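Local coordinates for tryptophan halogenase (Shewanella frigidimarina, PDB 2PYX), which is probably a flavin-dependent monooxygenase-type enzyme that uses FAD to halogenate tryptophan, at residues H303-D306 with I307-Q310; S415-Q418 with E419-Y422; S92-I95 with N96-K99; I405-L408 with K409-V413. All coordinates share one frame; numbering follows the deposited sequence.

Contact 1: residues H303-D306 with I307-Q310; sequences HTND and IDAQ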
loop_
_atom_site.group_PDB
_atom_site.type_symbol
_atom_site.label_atom_id
_atom_site.label_comp_id
_atom_site.label_asym_id
_atom_site.label_seq_id
_atom_site.Cartn_x
_atom_site.Cartn_y
_atom_site.Cartn_z
ATOM N N HIS A 303 2.160 24.470 -7.423
ATOM C CA HIS A 303 0.846 24.881 -7.878
ATOM C C HIS A 303 0.051 25.696 -6.861
ATOM O O HIS A 303 -0.800 26.473 -7.266
ATOM C CB HIS A 303 0.011 23.674 -8.316
ATOM C CG HIS A 303 0.548 23.027 -9.548
ATOM N ND1 HIS A 303 1.534 22.068 -9.505
ATOM C CD2 HIS A 303 0.234 23.191 -10.854
ATOM C CE1 HIS A 303 1.821 21.686 -10.741
ATOM N NE2 HIS A 303 1.065 22.367 -11.579
ATOM N N THR A 304 0.314 25.494 -5.576
ATOM C CA THR A 304 -0.360 26.234 -4.518
ATOM C C THR A 304 0.566 26.477 -3.340
ATOM O O THR A 304 1.448 25.669 -3.027
ATOM C CB THR A 304 -1.616 25.511 -4.027
ATOM O OG1 THR A 304 -2.238 26.304 -2.993
ATOM C CG2 THR A 304 -1.304 24.163 -3.420
ATOM N N ASN A 305 0.365 27.616 -2.662
ATOM C CA ASN A 305 1.045 27.822 -1.386
ATOM C C ASN A 305 0.356 27.055 -0.257
ATOM O O ASN A 305 -0.680 26.403 -0.479
ATOM C CB ASN A 305 1.251 29.307 -1.064
ATOM C CG ASN A 305 -0.013 30.021 -0.705
ATOM O OD1 ASN A 305 -1.011 29.410 -0.337
ATOM N ND2 ASN A 305 0.044 31.341 -0.756
ATOM N N ASP A 306 0.957 27.077 0.931
ATOM C CA ASP A 306 0.437 26.310 2.027
ATOM C C ASP A 306 -0.795 26.941 2.672
ATOM O O ASP A 306 -1.672 26.233 3.174
ATOM C CB ASP A 306 1.531 26.060 3.055
ATOM C CG ASP A 306 2.723 25.350 2.460
ATOM O OD1 ASP A 306 2.531 24.352 1.720
ATOM O OD2 ASP A 306 3.844 25.768 2.730
ATOM N N ILE A 307 -0.870 28.265 2.652
ATOM C CA ILE A 307 -2.055 28.976 3.178
ATOM C C ILE A 307 -3.326 28.519 2.459
ATOM O O ILE A 307 -4.342 28.159 3.090
ATOM C CB ILE A 307 -1.862 30.506 2.994
ATOM C CG1 ILE A 307 -0.735 30.994 3.917
ATOM C CG2 ILE A 307 -3.170 31.252 3.236
ATOM C CD1 ILE A 307 -0.137 32.326 3.502
ATOM N N ASP A 308 -3.270 28.524 1.132
ATOM C CA ASP A 308 -4.399 28.156 0.319
ATOM C C ASP A 308 -4.703 26.640 0.434
ATOM O O ASP A 308 -5.859 26.209 0.462
ATOM C CB ASP A 308 -4.142 28.540 -1.119
ATOM C CG ASP A 308 -4.094 30.032 -1.342
ATOM O OD1 ASP A 308 -4.451 30.804 -0.424
ATOM O OD2 ASP A 308 -3.681 30.446 -2.448
ATOM N N ALA A 309 -3.665 25.837 0.507
ATOM C CA ALA A 309 -3.876 24.391 0.688
ATOM C C ALA A 309 -4.611 24.103 1.979
ATOM O O ALA A 309 -5.480 23.232 2.028
ATOM C CB ALA A 309 -2.556 23.649 0.665
ATOM N N GLN A 310 -4.253 24.807 3.049
ATOM C CA GLN A 310 -4.933 24.617 4.312
ATOM C C GLN A 310 -6.407 24.973 4.202
ATOM O O GLN A 310 -7.285 24.263 4.725
ATOM C CB GLN A 310 -4.257 25.407 5.423
ATOM C CG GLN A 310 -4.969 25.157 6.759
ATOM C CD GLN A 310 -4.337 25.878 7.910
ATOM O OE1 GLN A 310 -4.763 26.982 8.268
ATOM N NE2 GLN A 310 -3.324 25.273 8.499
HETATM O O HOH W 1 -1.452 29.624 -3.794
HETATM O O HOH W 2 -2.462 33.019 -0.047
#

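Contact 2: residues S415-Q418 with E419-Y422; sequences SQRQ and EDRY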
loop_
_atom_site.group_PDB
_atom_site.type_symbol
_atom_site.label_atom_id
_atom_site.label_comp_id
_atom_site.label_asym_id
_atom_site.label_seq_id
_atom_site.Cartn_x
_atom_site.Cartn_y
_atom_site.Cartn_z
ATOM N N SER A 415 -7.990 12.122 -16.448
ATOM C CA SER A 415 -9.004 13.087 -16.038
ATOM C C SER A 415 -9.396 13.994 -17.196
ATOM O O SER A 415 -8.619 14.223 -18.128
ATOM C CB SER A 415 -8.475 13.974 -14.890
ATOM O OG SER A 415 -9.527 14.827 -14.421
ATOM N N GLN A 416 -10.614 14.541 -17.088
ATOM C CA GLN A 416 -11.081 15.561 -18.027
ATOM C C GLN A 416 -11.146 16.925 -17.345
ATOM O O GLN A 416 -11.661 17.907 -17.919
ATOM C CB GLN A 416 -12.441 15.183 -18.621
ATOM C CG GLN A 416 -12.371 13.959 -19.515
ATOM C CD GLN A 416 -13.658 13.746 -20.294
ATOM O OE1 GLN A 416 -14.752 13.816 -19.729
ATOM N NE2 GLN A 416 -13.531 13.494 -21.597
ATOM N N ARG A 417 -10.626 17.017 -16.140
ATOM C CA ARG A 417 -10.602 18.308 -15.428
ATOM C C ARG A 417 -9.847 19.365 -16.242
ATOM O O ARG A 417 -8.761 19.123 -16.732
ATOM C CB ARG A 417 -9.970 18.166 -14.066
ATOM C CG ARG A 417 -10.848 17.630 -13.006
ATOM C CD ARG A 417 -10.092 17.234 -11.775
ATOM N NE ARG A 417 -10.877 17.146 -10.562
ATOM C CZ ARG A 417 -11.112 18.177 -9.737
ATOM N NH1 ARG A 417 -10.592 19.380 -9.981
ATOM N NH2 ARG A 417 -11.809 18.007 -8.641
ATOM N N GLN A 418 -10.459 20.550 -16.346
ATOM C CA GLN A 418 -9.965 21.646 -17.194
ATOM C C GLN A 418 -9.763 22.953 -16.436
ATOM O O GLN A 418 -8.993 23.795 -16.903
ATOM C CB GLN A 418 -10.931 21.939 -18.351
ATOM C CG GLN A 418 -10.949 20.898 -19.449
ATOM C CD GLN A 418 -9.677 20.886 -20.306
ATOM O OE1 GLN A 418 -8.709 21.611 -20.035
ATOM N NE2 GLN A 418 -9.679 20.058 -21.344
ATOM N N GLU A 419 -10.403 23.137 -15.280
ATOM C CA GLU A 419 -10.400 24.485 -14.652
ATOM C C GLU A 419 -9.065 24.876 -14.039
ATOM O O GLU A 419 -8.721 26.076 -13.965
ATOM C CB GLU A 419 -11.504 24.612 -13.602
ATOM C CG GLU A 419 -12.887 24.620 -14.222
ATOM C CD GLU A 419 -13.058 25.767 -15.199
ATOM O OE1 GLU A 419 -12.883 26.927 -14.754
ATOM O OE2 GLU A 419 -13.344 25.506 -16.399
ATOM N N ASP A 420 -8.296 23.881 -13.608
ATOM C CA ASP A 420 -7.077 24.131 -12.872
ATOM C C ASP A 420 -5.825 23.728 -13.643
ATOM O O ASP A 420 -5.733 22.627 -14.227
ATOM C CB ASP A 420 -7.087 23.367 -11.563
ATOM C CG ASP A 420 -8.249 23.741 -10.686
ATOM O OD1 ASP A 420 -8.230 24.909 -10.202
ATOM O OD2 ASP A 420 -9.133 22.872 -10.488
ATOM N N ARG A 421 -4.820 24.600 -13.579
ATOM C CA ARG A 421 -3.536 24.327 -14.247
ATOM C C ARG A 421 -2.952 22.977 -13.831
ATOM O O ARG A 421 -2.355 22.292 -14.656
ATOM C CB ARG A 421 -2.539 25.460 -13.944
ATOM C CG ARG A 421 -1.198 25.274 -14.661
ATOM C CD ARG A 421 -0.235 26.418 -14.460
ATOM N NE ARG A 421 0.194 26.613 -13.064
ATOM C CZ ARG A 421 1.262 26.097 -12.485
ATOM N NH1 ARG A 421 1.993 25.205 -13.126
ATOM N NH2 ARG A 421 1.596 26.442 -11.262
ATOM N N TYR A 422 -3.060 22.674 -12.551
ATOM C CA TYR A 422 -2.538 21.404 -11.999
ATOM C C TYR A 422 -3.008 20.206 -12.828
ATOM O O TYR A 422 -2.206 19.341 -13.236
ATOM C CB TYR A 422 -2.990 21.234 -10.557
ATOM C CG TYR A 422 -2.605 19.932 -9.896
ATOM C CD1 TYR A 422 -1.378 19.782 -9.270
ATOM C CD2 TYR A 422 -3.510 18.884 -9.831
ATOM C CE1 TYR A 422 -1.046 18.635 -8.580
ATOM C CE2 TYR A 422 -3.200 17.727 -9.188
ATOM C CZ TYR A 422 -1.964 17.593 -8.558
ATOM O OH TYR A 422 -1.611 16.458 -7.886
HETATM O O HOH W 3 -9.671 21.149 -12.494
HETATM O O HOH W 4 -11.523 22.382 -9.219
#

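Contact 3: residues S92-I95 with N96-K99; sequences SRFI and NWCK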
loop_
_atom_site.group_PDB
_atom_site.type_symbol
_atom_site.label_atom_id
_atom_site.label_comp_id
_atom_site.label_asym_id
_atom_site.label_seq_id
_atom_site.Cartn_x
_atom_site.Cartn_y
_atom_site.Cartn_z
ATOM N N SER A 92 -10.211 1.550 -2.821
ATOM C CA SER A 92 -10.178 3.011 -2.834
ATOM C C SER A 92 -11.302 3.529 -3.707
ATOM O O SER A 92 -11.485 3.072 -4.835
ATOM C CB SER A 92 -8.869 3.541 -3.406
ATOM O OG SER A 92 -7.751 3.209 -2.596
ATOM N N ARG A 93 -12.063 4.474 -3.149
ATOM C CA ARG A 93 -13.090 5.154 -3.911
ATOM C C ARG A 93 -12.613 6.549 -4.248
ATOM O O ARG A 93 -12.220 7.317 -3.365
ATOM C CB ARG A 93 -14.409 5.248 -3.172
ATOM C CG ARG A 93 -15.547 5.759 -4.066
ATOM C CD ARG A 93 -16.858 5.781 -3.341
ATOM N NE ARG A 93 -17.215 4.472 -2.810
ATOM C CZ ARG A 93 -17.688 3.464 -3.539
ATOM N NH1 ARG A 93 -17.859 3.610 -4.836
ATOM N NH2 ARG A 93 -17.984 2.305 -2.965
ATOM N N PHE A 94 -12.648 6.839 -5.538
ATOM C CA PHE A 94 -12.122 8.081 -6.122
ATOM C C PHE A 94 -13.308 8.991 -6.472
ATOM O O PHE A 94 -14.147 8.616 -7.295
ATOM C CB PHE A 94 -11.270 7.747 -7.335
ATOM C CG PHE A 94 -10.031 7.013 -6.955
ATOM C CD1 PHE A 94 -8.941 7.688 -6.416
ATOM C CD2 PHE A 94 -9.953 5.625 -7.050
ATOM C CE1 PHE A 94 -7.812 6.997 -6.005
ATOM C CE2 PHE A 94 -8.809 4.938 -6.634
ATOM C CZ PHE A 94 -7.738 5.634 -6.141
ATOM N N ILE A 95 -13.333 10.171 -5.851
ATOM C CA ILE A 95 -14.442 11.099 -5.939
ATOM C C ILE A 95 -13.918 12.356 -6.620
ATOM O O ILE A 95 -12.907 12.896 -6.193
ATOM C CB ILE A 95 -14.988 11.372 -4.533
ATOM C CG1 ILE A 95 -15.384 10.030 -3.878
ATOM C CG2 ILE A 95 -16.153 12.334 -4.592
ATOM C CD1 ILE A 95 -15.633 10.130 -2.411
ATOM N N ASN A 96 -14.649 12.849 -7.618
ATOM C CA ASN A 96 -14.366 14.092 -8.311
ATOM C C ASN A 96 -13.034 14.133 -9.059
ATOM O O ASN A 96 -12.514 15.190 -9.339
ATOM C CB ASN A 96 -14.489 15.296 -7.366
ATOM C CG ASN A 96 -15.901 15.503 -6.861
ATOM O OD1 ASN A 96 -16.839 14.928 -7.390
ATOM N ND2 ASN A 96 -16.022 16.259 -5.789
ATOM N N TRP A 97 -12.523 12.970 -9.433
ATOM C CA TRP A 97 -11.264 12.926 -10.168
ATOM C C TRP A 97 -11.455 13.150 -11.654
ATOM O O TRP A 97 -10.518 13.545 -12.350
ATOM C CB TRP A 97 -10.569 11.557 -9.972
ATOM C CG TRP A 97 -9.808 11.461 -8.739
ATOM C CD1 TRP A 97 -10.255 11.341 -7.460
ATOM C CD2 TRP A 97 -8.380 11.445 -8.670
ATOM N NE1 TRP A 97 -9.185 11.293 -6.579
ATOM C CE2 TRP A 97 -8.018 11.341 -7.313
ATOM C CE3 TRP A 97 -7.366 11.517 -9.650
ATOM C CZ2 TRP A 97 -6.690 11.309 -6.905
ATOM C CZ3 TRP A 97 -6.045 11.470 -9.230
ATOM C CH2 TRP A 97 -5.725 11.385 -7.881
ATOM N N CYS A 98 -12.627 12.821 -12.182
ATOM C CA CYS A 98 -12.829 12.831 -13.617
ATOM C C CYS A 98 -13.179 14.178 -14.261
ATOM O O CYS A 98 -12.782 14.451 -15.406
ATOM C CB CYS A 98 -13.915 11.853 -14.039
ATOM S SG CYS A 98 -13.561 10.159 -13.608
ATOM N N LYS A 99 -13.990 14.969 -13.548
ATOM C CA LYS A 99 -14.535 16.193 -14.136
ATOM C C LYS A 99 -14.410 17.341 -13.149
ATOM O O LYS A 99 -14.348 17.127 -11.953
ATOM C CB LYS A 99 -16.012 15.979 -14.456
ATOM C CG LYS A 99 -16.326 14.966 -15.557
ATOM C CD LYS A 99 -17.819 14.641 -15.488
ATOM C CE LYS A 99 -18.287 13.580 -16.468
ATOM N NZ LYS A 99 -19.702 13.155 -16.121
HETATM O O HOH W 5 -13.812 10.318 -9.658
#

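Contact 4: residues I405-L408 with K409-V413; sequences IDFL and KLHYV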
loop_
_atom_site.group_PDB
_atom_site.type_symbol
_atom_site.label_atom_id
_atom_site.label_comp_id
_atom_site.label_asym_id
_atom_site.label_seq_id
_atom_site.Cartn_x
_atom_site.Cartn_y
_atom_site.Cartn_z
ATOM N N ILE A 405 4.726 4.121 -10.318
ATOM C CA ILE A 405 4.698 5.473 -10.840
ATOM C C ILE A 405 3.677 5.570 -11.989
ATOM O O ILE A 405 2.853 6.503 -12.082
ATOM C CB ILE A 405 6.078 5.977 -11.252
ATOM C CG1 ILE A 405 7.030 6.019 -10.053
ATOM C CG2 ILE A 405 5.959 7.380 -11.903
ATOM C CD1 ILE A 405 6.529 6.853 -8.909
ATOM N N ASP A 406 3.704 4.577 -12.864
ATOM C CA ASP A 406 2.827 4.606 -14.015
ATOM C C ASP A 406 1.368 4.456 -13.584
ATOM O O ASP A 406 0.474 5.124 -14.115
ATOM C CB ASP A 406 3.163 3.462 -14.993
ATOM C CG ASP A 406 4.422 3.713 -15.782
ATOM O OD1 ASP A 406 5.065 4.786 -15.650
ATOM O OD2 ASP A 406 4.770 2.780 -16.584
ATOM N N PHE A 407 1.117 3.556 -12.641
ATOM C CA PHE A 407 -0.253 3.311 -12.186
ATOM C C PHE A 407 -0.814 4.561 -11.500
ATOM O O PHE A 407 -1.953 4.967 -11.751
ATOM C CB PHE A 407 -0.346 2.079 -11.269
ATOM C CG PHE A 407 -1.759 1.751 -10.849
ATOM C CD1 PHE A 407 -2.775 1.659 -11.781
ATOM C CD2 PHE A 407 -2.071 1.561 -9.514
ATOM C CE1 PHE A 407 -4.087 1.344 -11.387
ATOM C CE2 PHE A 407 -3.363 1.234 -9.120
ATOM C CZ PHE A 407 -4.364 1.134 -10.058
ATOM N N LEU A 408 -0.026 5.161 -10.611
ATOM C CA LEU A 408 -0.474 6.404 -9.960
ATOM C C LEU A 408 -0.702 7.491 -10.978
ATOM O O LEU A 408 -1.731 8.142 -10.984
ATOM C CB LEU A 408 0.529 6.851 -8.917
ATOM C CG LEU A 408 0.337 6.224 -7.534
ATOM C CD1 LEU A 408 0.285 4.700 -7.523
ATOM C CD2 LEU A 408 1.394 6.747 -6.561
ATOM N N LYS A 409 0.255 7.677 -11.888
ATOM C CA LYS A 409 0.117 8.735 -12.902
ATOM C C LYS A 409 -1.134 8.545 -13.759
ATOM O O LYS A 409 -1.789 9.528 -14.148
ATOM C CB LYS A 409 1.357 8.778 -13.778
ATOM C CG LYS A 409 1.329 9.857 -14.870
ATOM C CD LYS A 409 1.197 11.299 -14.261
ATOM C CE LYS A 409 1.320 12.342 -15.356
ATOM N NZ LYS A 409 1.637 13.737 -14.841
ATOM N N LEU A 410 -1.472 7.292 -14.079
ATOM C CA LEU A 410 -2.696 6.983 -14.836
ATOM C C LEU A 410 -3.923 7.677 -14.246
ATOM O O LEU A 410 -4.803 8.091 -14.970
ATOM C CB LEU A 410 -2.942 5.453 -14.833
ATOM C CG LEU A 410 -4.168 4.958 -15.634
ATOM C CD1 LEU A 410 -4.063 5.252 -17.088
ATOM C CD2 LEU A 410 -4.376 3.435 -15.441
ATOM N N HIS A 411 -4.012 7.717 -12.909
ATOM C CA HIS A 411 -5.168 8.287 -12.222
ATOM C C HIS A 411 -5.342 9.743 -12.623
ATOM O O HIS A 411 -6.491 10.235 -12.684
ATOM C CB HIS A 411 -5.038 8.218 -10.706
ATOM C CG HIS A 411 -5.080 6.832 -10.119
ATOM N ND1 HIS A 411 -4.131 5.867 -10.417
ATOM C CD2 HIS A 411 -5.925 6.267 -9.225
ATOM C CE1 HIS A 411 -4.391 4.780 -9.701
ATOM N NE2 HIS A 411 -5.471 4.996 -8.967
ATOM N N TYR A 412 -4.250 10.443 -12.842
ATOM C CA TYR A 412 -4.291 11.862 -13.221
ATOM C C TYR A 412 -4.475 12.064 -14.705
ATOM O O TYR A 412 -5.177 12.969 -15.150
ATOM C CB TYR A 412 -2.991 12.568 -12.806
ATOM C CG TYR A 412 -2.741 12.601 -11.331
ATOM C CD1 TYR A 412 -3.301 13.599 -10.549
ATOM C CD2 TYR A 412 -1.953 11.655 -10.672
ATOM C CE1 TYR A 412 -3.084 13.629 -9.212
ATOM C CE2 TYR A 412 -1.717 11.721 -9.314
ATOM C CZ TYR A 412 -2.298 12.709 -8.581
ATOM O OH TYR A 412 -2.072 12.773 -7.216
ATOM N N VAL A 413 -3.768 11.281 -15.498
ATOM C CA VAL A 413 -3.643 11.592 -16.944
ATOM C C VAL A 413 -4.950 11.505 -17.694
ATOM O O VAL A 413 -5.148 12.196 -18.695
ATOM C CB VAL A 413 -2.686 10.648 -17.688
ATOM C CG1 VAL A 413 -2.708 10.941 -19.244
ATOM C CG2 VAL A 413 -1.325 10.795 -17.199
#

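Contact 1: residues H303-D306 with I307-Q310
The side-chain oxygen of N305 takes the amide proton of D308, N305 OD1 to D308 N 2.8 Å, and the bond is almost straight at 171°. The donor lies nearly along the C=O axis of the amide rather than to one side of it. With CG turned between its own backbone N and carbonyl carbon (chi1 71°), the amide folds forward over the first turn, where it meets an N-H that no earlier helical carbonyl could receive. Backbone bonds take over from there: A309 N gives to N305 O at 3.2 Å and Q310 N to D306 O at 3.0 Å. The arrangement is an N-cap, with N305 closing the start of helix 306-317 where the chain arrives from strand 292-299. N305 O has a second donor in T304 OG1, 3.0 Å away, which lies in the carbonyl plane on a lone pair. That same hydroxyl oxygen rests against the CB of D308, the two side chains crossing at an angle. Water ties the ends of the cap together on the exposed face. One molecule accepts from N305 N and donates to D308 OD2 at 2.7 Å; another accepts from N305 ND2 and donates to D308 OD1. On the inner face A309 packs on Y297 and Y299, while the carboxylate of D306 turns to the hydroxyl of Y299.

Contact 2: residues S415-Q418 with E419-Y422
OD2 of D420 is gripped by two waters, one donating to it at 2.7 Å and the other at 2.8 Å, and both also accept from R417 NH1. This doubly bridged ion pair lies in the loop between helix 383-413 and helix 421-425, with D420 at the N-cap position of the second helix although its carboxylate makes no capping bond there. Direct contact is looser: R417 NH1 and D420 OD2 stand 3.8 Å apart, a long salt bridge. The two side chains run side by side and point the same way. Their flat groups are only 26° from coplanar, and the carboxylate oxygen comes in at the guanidinium edge, near its plane, which leaves the waters to complete the link. The extended chain of R417 from CG to NE carries the charge across to D420. Away from D420, NE is hydrogen-bonded to the backbone oxygen of N96, and W423 adds a cation-pi contact. The D420 carboxylate would thus probably be stabilised as an anion by the nearby arginine. Upstream, the loop is shaped by an ST turn. The hydroxyl oxygen of S415 accepts from the amide of R417, with R417 N to S415 OG at 3.0 Å and an angle of 166° at the hydrogen.

Contact 3: residues S92-I95 with N96-K99
F94 meets W97 edge on, its ring directed at the face of the indole. The planes stand at 89°, a T-shaped pair, and the centroids of the phenyl and the five-membered ring are 5.2 Å apart. F94 CD1 does the touching, 3.6 Å from W97 NE1 and displaced toward the rim of the indole, while F94 CB packs against W97 CD1 at 3.7 Å. The indole reaches back over the strand end because its CG lies beside the backbone N and anti to the carbonyl carbon (chi1 -82°). The phenyl of F94 also touches E361, a residue predicted to bind L-tryptophan, and meets the ring of H411 edge-to-face. The backbone of F94 takes part as well: a water donates to F94 O at 2.9 Å and accepts from W97 N at 3.0 Å, bridging the turn without a direct bond. At I95 the carbonyl oxygen sits 3.3 Å from W97 CD1, and I95 CG2 flanks the side-chain amide of N96, 3.9 Å from N96 OD1. N96 itself has a positive phi (62°), the left-handed conformation, at which the chain bends out of the strand. A valine in its place would probably sit badly in the left-handed conformation and leave I95 CG2 without the amide that flanks it. A left-handed residue and a T-shaped aromatic pair thus mark the loop where strand 87-95 ends, beside what is probably the tryptophan-binding site of a flavin-dependent halogenase.

Contact 4: residues I405-L408 with K409-V413
The last turns of helix 383-413 bring H411 beside E361, a residue predicted to bind L-tryptophan, and F407 lies one turn earlier on the same side. H411 CE1 sits over the centre of the F407 ring, 3.6 Å above its plane and 3.7 Å from F407 CZ. The two rings form an edge-to-face pair, their planes 72° apart. F407 CG is anti to its backbone nitrogen (chi1 -177°), which turns the phenyl toward the imidazole that follows one turn later. The imidazole is held through both of its nitrogens: H411 ND1 donates to F407 O at 2.7 Å, with that oxygen in the ring plane, and NE2 is hydrogen-bonded to OE2 of E361. Because both nitrogens are engaged in this way, the ring is fixed in rotation. An alanine here is likely to cost E361 OE2 its imidazole partner and F407 O the bond from ND1, and to uncover the face of F407. Further round, the backbone follows the usual helical pattern, K409 N to I405 O at 2.9 Å and L410 N to D406 O at 2.9 Å. The chain tightens at the helix end, where H411 N turns to L408 O instead, at 136° and from above the carbonyl plane. F407 and L410 together pack on helix 462-471, and the amine of K409 is gripped by V250 O, S431 and H426. Near the end of the helix, Y412 CD2 lies 3.5 Å from the same L408 O.

In the fold
Contact 4 is buried and contact 1 lies on the surface, with contacts 2 and 3 partly buried between these extremes. Contacts 3 and 4 meet through aromatic packing, F94 and W97 against H411 and Y412, close to the predicted tryptophan-binding residue E361. Contact 2 continues the chain from the helix of contact 4, and is tied to contact 3 by backbone and hydroxyl bonds around W97 and C98. Contact 1 reaches contact 2 through H303, which packs on R421 and Y422. The chemistry follows the place: a water-bridged N-cap at the surface, a water-bridged ion pair partly buried, and ring packing with helical bonds inside.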